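Local structure of papain-like protease (4RNA) at residues H137-M140 with K141-G144. The protein is the papain-like cysteine protease of MERS coronavirus, which probably cuts the viral polyprotein and, as in relatives, removes ubiquitin from host proteins. Numbering follows the deposited sequence.
Sequences HAFM and KHKG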
loop_
_atom_site.group_PDB
_atom_site.type_symbol
_atom_site.label_atom_id
_atom_site.label_comp_id
_atom_site.label_asym_id
_atom_site.label_seq_id
_atom_site.Cartn_x
_atom_site.Cartn_y
_atom_site.Cartn_z
ATOM N N HIS A 137 16.404 -12.064 0.328
ATOM C CA HIS A 137 17.062 -12.768 1.399
ATOM C C HIS A 137 15.971 -13.429 2.211
ATOM O O HIS A 137 16.052 -14.613 2.551
ATOM C CB HIS A 137 17.960 -11.817 2.207
ATOM C CG HIS A 137 18.632 -12.480 3.369
ATOM N ND1 HIS A 137 18.081 -12.519 4.596
ATOM C CD2 HIS A 137 19.825 -13.194 3.452
ATOM C CE1 HIS A 137 18.891 -13.199 5.439
ATOM N NE2 HIS A 137 19.956 -13.614 4.739
ATOM N N ALA A 138 14.883 -12.717 2.477
ATOM C CA ALA A 138 13.811 -13.378 3.301
ATOM C C ALA A 138 13.125 -14.573 2.591
ATOM O O ALA A 138 12.543 -15.496 3.284
ATOM C CB ALA A 138 12.725 -12.350 3.690
ATOM N N PHE A 139 12.954 -14.430 1.283
ATOM C CA PHE A 139 12.372 -15.432 0.397
ATOM C C PHE A 139 13.224 -16.721 0.501
ATOM O O PHE A 139 12.675 -17.798 0.719
ATOM C CB PHE A 139 12.411 -14.979 -1.066
ATOM C CG PHE A 139 11.539 -15.811 -1.969
ATOM C CD1 PHE A 139 10.337 -16.376 -1.480
ATOM C CD2 PHE A 139 11.894 -16.020 -3.290
ATOM C CE1 PHE A 139 9.525 -17.156 -2.335
ATOM C CE2 PHE A 139 11.070 -16.772 -4.155
ATOM C CZ PHE A 139 9.903 -17.329 -3.687
ATOM N N MET A 140 14.551 -16.596 0.333
ATOM C CA MET A 140 15.485 -17.756 0.604
ATOM C C MET A 140 15.342 -18.407 1.986
ATOM O O MET A 140 15.286 -19.648 2.079
ATOM C CB MET A 140 16.932 -17.375 0.325
ATOM C CG MET A 140 17.091 -16.851 -1.097
ATOM S SD MET A 140 16.638 -18.101 -2.361
ATOM C CE MET A 140 14.894 -17.935 -2.766
ATOM N N LYS A 141 15.233 -17.591 3.046
ATOM C CA LYS A 141 15.050 -18.117 4.399
ATOM C C LYS A 141 13.726 -18.853 4.458
ATOM O O LYS A 141 13.606 -19.894 5.164
ATOM C CB LYS A 141 15.053 -17.009 5.484
ATOM C CG LYS A 141 16.389 -16.361 5.750
ATOM C CD LYS A 141 16.453 -15.997 7.213
ATOM C CE LYS A 141 15.819 -14.652 7.469
ATOM N NZ LYS A 141 15.680 -14.411 8.943
ATOM N N HIS A 142 12.693 -18.275 3.801
ATOM C CA HIS A 142 11.376 -18.899 3.782
ATOM C C HIS A 142 11.518 -20.254 3.084
ATOM O O HIS A 142 11.007 -21.246 3.536
ATOM C CB HIS A 142 10.329 -17.979 3.056
ATOM C CG HIS A 142 9.086 -18.733 2.537
ATOM N ND1 HIS A 142 8.104 -19.185 3.358
ATOM C CD2 HIS A 142 8.732 -19.138 1.241
ATOM C CE1 HIS A 142 7.173 -19.834 2.637
ATOM N NE2 HIS A 142 7.566 -19.809 1.336
ATOM N N LYS A 143 12.215 -20.291 1.964
ATOM C CA LYS A 143 12.356 -21.582 1.212
ATOM C C LYS A 143 13.060 -22.614 2.096
ATOM O O LYS A 143 12.775 -23.797 2.017
ATOM C CB LYS A 143 13.178 -21.425 -0.061
ATOM C CG LYS A 143 12.537 -20.658 -1.223
ATOM C CD LYS A 143 11.211 -21.269 -1.647
ATOM C CE LYS A 143 10.820 -20.792 -3.042
ATOM N NZ LYS A 143 9.586 -21.497 -3.479
ATOM N N GLY A 144 14.012 -22.141 2.902
ATOM C CA GLY A 144 14.729 -22.952 3.885
ATOM C C GLY A 144 13.938 -23.279 5.125
ATOM O O GLY A 144 14.459 -23.896 6.042
#
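The last turns of helix 133-143, in the papain-like protease domain, join H137-M140 to K141-G144 by four successive i to i+4 backbone hydrogen bonds. They run from H137 O to K141 N (3.1 Å), A138 O to H142 N (2.8 Å), F139 O to K143 N (2.8 Å) and M140 O to G144 N (2.9 Å), the last carrying the pattern to the residue just past the helix. K143 bends at chi2 (-57°), and the extended rest of its chain runs alongside the F139 side chain, both leading off in one direction, with its last methylene, CE, 3.6 Å from F139 CZ. The H142 ring lies nearly parallel to that of F139 but displaced from it, CD2 4.2 Å from F139 CE1. Its ND1 is hydrogen-bonded to S147 OG and NE2 to D123 OD1, which fixes its rotation, while F150 of helix 148-158 stacks on F139 and F130 meets it edge-to-face, so this side of the helix is buried. On the exposed side, the bent chain of K141 passes the H137 ring, CE 4.0 Å from H137 CE1, and its ammonium forms a salt bridge with D149. M140 bends at chi2 and chi3 (-61° and 91°), bringing its methyl CE to 3.9 Å from K143 CG.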